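Local coordinates for protein actin depolymerization factor 2 (Plasmodium berghei, PDB 2XFA) that probably binds actin and, as a member of the ADF/cofilin family, promotes the disassembly of actin filaments in the malaria parasite, at residues S8-F20 and I32-V44. Sequence-based numbering, arbitrary orientation.
Sequences SGVNVSDECIYEF and IIYKIENLEKIVV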
loop_
_atom_site.group_PDB
_atom_site.type_symbol
_atom_site.label_atom_id
_atom_site.label_comp_id
_atom_site.label_asym_id
_atom_site.label_seq_id
_atom_site.Cartn_x
_atom_site.Cartn_y
_atom_site.Cartn_z
ATOM N N SER A 8 -3.779 18.037 -9.561
ATOM C CA SER A 8 -4.582 17.277 -10.522
ATOM C C SER A 8 -5.926 16.857 -9.922
ATOM O O SER A 8 -6.142 16.965 -8.714
ATOM C CB SER A 8 -3.813 16.071 -11.074
ATOM O OG SER A 8 -2.933 16.463 -12.118
ATOM N N GLY A 9 -6.825 16.370 -10.772
ATOM C CA GLY A 9 -8.226 16.279 -10.402
ATOM C C GLY A 9 -8.814 14.930 -10.034
ATOM O O GLY A 9 -9.720 14.447 -10.715
ATOM N N VAL A 10 -8.332 14.333 -8.946
ATOM C CA VAL A 10 -8.940 13.106 -8.435
ATOM C C VAL A 10 -9.393 13.257 -6.972
ATOM O O VAL A 10 -8.765 13.975 -6.193
ATOM C CB VAL A 10 -8.013 11.871 -8.633
ATOM C CG1 VAL A 10 -6.684 12.285 -9.241
ATOM C CG2 VAL A 10 -7.811 11.120 -7.326
ATOM N N ASN A 11 -10.509 12.611 -6.628
ATOM C CA ASN A 11 -11.017 12.585 -5.258
ATOM C C ASN A 11 -10.983 11.172 -4.673
ATOM O O ASN A 11 -10.678 10.195 -5.381
ATOM C CB ASN A 11 -12.443 13.136 -5.187
ATOM C CG ASN A 11 -13.497 12.095 -5.546
ATOM O OD1 ASN A 11 -13.202 11.098 -6.202
ATOM N ND2 ASN A 11 -14.734 12.328 -5.119
ATOM N N VAL A 12 -11.326 11.066 -3.391
ATOM C CA VAL A 12 -11.174 9.815 -2.651
ATOM C C VAL A 12 -12.517 9.222 -2.222
ATOM O O VAL A 12 -13.261 9.840 -1.465
ATOM C CB VAL A 12 -10.318 10.024 -1.381
ATOM C CG1 VAL A 12 -9.982 8.681 -0.738
ATOM C CG2 VAL A 12 -9.055 10.800 -1.704
ATOM N N SER A 13 -12.805 8.012 -2.688
ATOM C CA SER A 13 -14.043 7.315 -2.353
ATOM C C SER A 13 -14.113 6.939 -0.880
ATOM O O SER A 13 -13.120 6.521 -0.293
ATOM C CB SER A 13 -14.193 6.048 -3.197
ATOM O OG SER A 13 -15.384 5.359 -2.843
ATOM N N ASP A 14 -15.304 7.058 -0.300
ATOM C CA ASP A 14 -15.509 6.810 1.128
ATOM C C ASP A 14 -15.291 5.357 1.556
ATOM O O ASP A 14 -14.930 5.101 2.703
ATOM C CB ASP A 14 -16.895 7.295 1.553
ATOM C CG ASP A 14 -17.133 8.747 1.183
ATOM O OD1 ASP A 14 -16.649 9.632 1.922
ATOM O OD2 ASP A 14 -17.783 9.001 0.144
ATOM N N GLU A 15 -15.509 4.413 0.645
ATOM C CA GLU A 15 -15.166 3.017 0.911
ATOM C C GLU A 15 -13.677 2.891 1.265
ATOM O O GLU A 15 -13.275 1.977 1.992
ATOM C CB GLU A 15 -15.486 2.134 -0.301
ATOM C CG GLU A 15 -16.482 0.996 -0.026
ATOM C CD GLU A 15 -15.822 -0.379 0.169
ATOM O OE1 GLU A 15 -16.030 -0.989 1.243
ATOM O OE2 GLU A 15 -15.117 -0.858 -0.751
ATOM N N CYS A 16 -12.865 3.812 0.752
ATOM C CA CYS A 16 -11.421 3.761 0.968
ATOM C C CYS A 16 -11.114 3.802 2.446
ATOM O O CYS A 16 -10.418 2.924 2.965
ATOM C CB CYS A 16 -10.721 4.922 0.275
ATOM S SG CYS A 16 -10.560 4.691 -1.498
ATOM N N ILE A 17 -11.653 4.818 3.118
ATOM C CA ILE A 17 -11.426 4.992 4.544
ATOM C C ILE A 17 -12.186 3.932 5.332
ATOM O O ILE A 17 -11.714 3.460 6.370
ATOM C CB ILE A 17 -11.802 6.419 5.028
ATOM C CG1 ILE A 17 -11.168 7.484 4.125
ATOM C CG2 ILE A 17 -11.349 6.633 6.455
ATOM C CD1 ILE A 17 -11.927 7.728 2.837
ATOM N N TYR A 18 -13.357 3.548 4.830
ATOM C CA TYR A 18 -14.121 2.472 5.443
ATOM C C TYR A 18 -13.232 1.257 5.639
ATOM O O TYR A 18 -13.136 0.730 6.737
ATOM C CB TYR A 18 -15.319 2.093 4.568
ATOM C CG TYR A 18 -16.073 0.857 5.022
ATOM C CD1 TYR A 18 -16.796 0.855 6.209
ATOM C CD2 TYR A 18 -16.086 -0.304 4.246
ATOM C CE1 TYR A 18 -17.489 -0.273 6.626
ATOM C CE2 TYR A 18 -16.789 -1.438 4.651
ATOM C CZ TYR A 18 -17.483 -1.413 5.845
ATOM O OH TYR A 18 -18.181 -2.522 6.267
ATOM N N GLU A 19 -12.582 0.811 4.569
ATOM C CA GLU A 19 -11.785 -0.414 4.628
ATOM C C GLU A 19 -10.514 -0.248 5.442
ATOM O O GLU A 19 -10.116 -1.151 6.186
ATOM C CB GLU A 19 -11.442 -0.921 3.223
ATOM C CG GLU A 19 -12.659 -1.367 2.405
ATOM C CD GLU A 19 -13.422 -2.535 3.033
ATOM O OE1 GLU A 19 -12.954 -3.095 4.055
ATOM O OE2 GLU A 19 -14.494 -2.895 2.492
ATOM N N PHE A 20 -9.865 0.898 5.299
ATOM C CA PHE A 20 -8.706 1.178 6.140
ATOM C C PHE A 20 -9.066 1.088 7.622
ATOM O O PHE A 20 -8.333 0.521 8.432
ATOM C CB PHE A 20 -8.118 2.548 5.843
ATOM C CG PHE A 20 -7.051 2.951 6.835
ATOM C CD1 PHE A 20 -5.794 2.376 6.790
ATOM C CD2 PHE A 20 -7.325 3.863 7.836
ATOM C CE1 PHE A 20 -4.813 2.728 7.711
ATOM C CE2 PHE A 20 -6.347 4.216 8.764
ATOM C CZ PHE A 20 -5.101 3.650 8.707
ATOM N N ILE A 32 -4.754 -3.673 1.839
ATOM C CA ILE A 32 -5.715 -3.110 0.912
ATOM C C ILE A 32 -4.855 -2.555 -0.183
ATOM O O ILE A 32 -3.807 -1.995 0.108
ATOM C CB ILE A 32 -6.485 -1.951 1.508
ATOM C CG1 ILE A 32 -7.188 -2.381 2.794
ATOM C CG2 ILE A 32 -7.490 -1.421 0.498
ATOM C CD1 ILE A 32 -7.515 -1.201 3.724
ATOM N N ILE A 33 -5.273 -2.753 -1.435
ATOM C CA ILE A 33 -4.635 -2.099 -2.560
ATOM C C ILE A 33 -5.679 -1.155 -3.164
ATOM O O ILE A 33 -6.818 -1.541 -3.343
ATOM C CB ILE A 33 -4.125 -3.134 -3.599
ATOM C CG1 ILE A 33 -3.009 -3.974 -2.974
ATOM C CG2 ILE A 33 -3.560 -2.440 -4.817
ATOM C CD1 ILE A 33 -2.578 -5.113 -3.796
ATOM N N TYR A 34 -5.288 0.090 -3.425
ATOM C CA TYR A 34 -6.185 1.107 -3.961
ATOM C C TYR A 34 -5.713 1.486 -5.336
ATOM O O TYR A 34 -4.520 1.395 -5.618
ATOM C CB TYR A 34 -6.092 2.399 -3.131
ATOM C CG TYR A 34 -6.515 2.277 -1.710
ATOM C CD1 TYR A 34 -7.848 2.392 -1.357
ATOM C CD2 TYR A 34 -5.582 2.063 -0.707
ATOM C CE1 TYR A 34 -8.244 2.299 -0.045
ATOM C CE2 TYR A 34 -5.967 1.957 0.602
ATOM C CZ TYR A 34 -7.306 2.081 0.928
ATOM O OH TYR A 34 -7.704 1.983 2.234
ATOM N N LYS A 35 -6.616 1.998 -6.170
ATOM C CA LYS A 35 -6.194 2.461 -7.468
ATOM C C LYS A 35 -7.004 3.678 -7.868
ATOM O O LYS A 35 -8.032 3.982 -7.270
ATOM C CB LYS A 35 -6.413 1.362 -8.508
ATOM C CG LYS A 35 -7.875 1.102 -8.752
ATOM C CD LYS A 35 -8.116 -0.184 -9.547
ATOM C CE LYS A 35 -9.272 0.014 -10.532
ATOM N NZ LYS A 35 -10.295 -1.066 -10.448
ATOM N N ILE A 36 -6.534 4.392 -8.876
ATOM C CA ILE A 36 -7.344 5.473 -9.427
ATOM C C ILE A 36 -8.171 4.923 -10.574
ATOM O O ILE A 36 -7.639 4.460 -11.579
ATOM C CB ILE A 36 -6.489 6.661 -9.869
ATOM C CG1 ILE A 36 -5.701 7.181 -8.660
ATOM C CG2 ILE A 36 -7.380 7.761 -10.466
ATOM C CD1 ILE A 36 -4.585 8.150 -8.989
ATOM N N GLU A 37 -9.480 4.939 -10.395
ATOM C CA GLU A 37 -10.386 4.481 -11.429
ATOM C C GLU A 37 -10.803 5.624 -12.335
ATOM O O GLU A 37 -11.139 6.715 -11.871
ATOM C CB GLU A 37 -11.619 3.836 -10.804
ATOM C CG GLU A 37 -12.355 2.908 -11.757
ATOM C CD GLU A 37 -13.632 2.344 -11.163
ATOM O OE1 GLU A 37 -14.343 3.094 -10.453
ATOM O OE2 GLU A 37 -13.921 1.153 -11.418
ATOM N N ASN A 38 -10.787 5.362 -13.639
ATOM C CA ASN A 38 -11.200 6.342 -14.633
ATOM C C ASN A 38 -10.560 7.710 -14.444
ATOM O O ASN A 38 -11.117 8.726 -14.860
ATOM C CB ASN A 38 -12.721 6.450 -14.658
ATOM C CG ASN A 38 -13.379 5.155 -15.085
ATOM O OD1 ASN A 38 -12.799 4.371 -15.844
ATOM N ND2 ASN A 38 -14.594 4.917 -14.596
ATOM N N LEU A 39 -9.398 7.721 -13.796
ATOM C CA LEU A 39 -8.565 8.911 -13.680
ATOM C C LEU A 39 -9.146 9.995 -12.791
ATOM O O LEU A 39 -8.763 11.155 -12.920
ATOM C CB LEU A 39 -8.294 9.503 -15.065
ATOM C CG LEU A 39 -7.136 8.931 -15.878
ATOM C CD1 LEU A 39 -7.080 7.419 -15.744
ATOM C CD2 LEU A 39 -7.256 9.352 -17.337
ATOM N N GLU A 40 -10.066 9.648 -11.897
ATOM C CA GLU A 40 -10.686 10.697 -11.090
ATOM C C GLU A 40 -11.223 10.269 -9.721
ATOM O O GLU A 40 -11.767 11.085 -8.981
ATOM C CB GLU A 40 -11.784 11.416 -11.899
ATOM C CG GLU A 40 -12.290 12.720 -11.257
ATOM C CD GLU A 40 -13.074 13.609 -12.219
ATOM O OE1 GLU A 40 -13.214 13.238 -13.408
ATOM O OE2 GLU A 40 -13.550 14.683 -11.781
ATOM N N LYS A 41 -11.074 9.000 -9.372
ATOM C CA LYS A 41 -11.615 8.538 -8.105
ATOM C C LYS A 41 -10.701 7.465 -7.544
ATOM O O LYS A 41 -10.453 6.476 -8.213
ATOM C CB LYS A 41 -12.997 7.949 -8.342
ATOM C CG LYS A 41 -13.943 7.991 -7.165
ATOM C CD LYS A 41 -15.220 7.237 -7.509
ATOM C CE LYS A 41 -16.396 7.720 -6.677
ATOM N NZ LYS A 41 -16.104 7.658 -5.215
ATOM N N ILE A 42 -10.204 7.638 -6.321
ATOM C CA ILE A 42 -9.372 6.589 -5.733
ATOM C C ILE A 42 -10.315 5.547 -5.173
ATOM O O ILE A 42 -11.245 5.887 -4.450
ATOM C CB ILE A 42 -8.412 7.117 -4.672
ATOM C CG1 ILE A 42 -7.473 8.153 -5.311
ATOM C CG2 ILE A 42 -7.642 5.948 -4.005
ATOM C CD1 ILE A 42 -6.380 8.643 -4.416
ATOM N N VAL A 43 -10.114 4.289 -5.560
ATOM C CA VAL A 43 -11.019 3.206 -5.157
ATOM C C VAL A 43 -10.258 1.955 -4.646
ATOM O O VAL A 43 -9.067 1.806 -4.896
ATOM C CB VAL A 43 -11.962 2.833 -6.325
ATOM C CG1 VAL A 43 -11.199 2.115 -7.410
ATOM C CG2 VAL A 43 -13.097 1.971 -5.846
ATOM N N VAL A 44 -10.952 1.083 -3.923
ATOM C CA VAL A 44 -10.398 -0.183 -3.464
ATOM C C VAL A 44 -10.243 -1.158 -4.634
ATOM O O VAL A 44 -11.201 -1.442 -5.350
ATOM C CB VAL A 44 -11.324 -0.838 -2.431
ATOM C CG1 VAL A 44 -10.832 -2.234 -2.092
ATOM C CG2 VAL A 44 -11.415 0.014 -1.196
#
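The carbonyl oxygen Cys16 O is gripped twice, by Phe20 N within its own helix and by the phenol of Tyr34, whose OH donates to Cys16 O at 3.0 Å; the two donors arrive from opposite faces of the carbonyl plane. A main-chain acceptor used once by its helix can thus also tie that helix to a sheet, here in the ADF-homology fold, where helix 14-24 packs against strands 31-37 and 41-48 of the mixed sheet. Tyr34 CG stands beside its own backbone N (chi1 -63°), which carries the phenol across to the helix; Cys16 O lies at the ring edge, in plane, while Ile32 CG2 lies over one face near the rim. Cys16 SG lies oblique to the same ring, 4.6 Å from the centroid of the Tyr34 ring, and also meets Ile42 CG2. Farther along, the tip of Ile32, CD1, lies 3.5 Å from Phe20 N and also touches Glu19 O. Val44 CG2 touches Glu15 OE2 and Glu19 CG, its side chain lying roughly at right angles to both bent glutamates; Glu19 OE1 is hydrogen-bonded to Asn29.

Before the helix, strand 11-12 adds a parallel edge to strand 41-48. Asn11 N donates to Glu40 O, and Asn11 O receives Ile42 N at 2.8 Å. Ser13 N then donates to Ile42 O, just as the chain turns into the helix. A classic beta bulge, with Glu40 and Lys41 set together opposite Glu37, interrupts the hairpin that presents this edge. On the side of the sheet where Ile42 points, Val10 touches Ile42 as well as Leu109 and Ser113 of helix 104-118; its CG2 methyl rests 3.6 Å from Ile42 CG1.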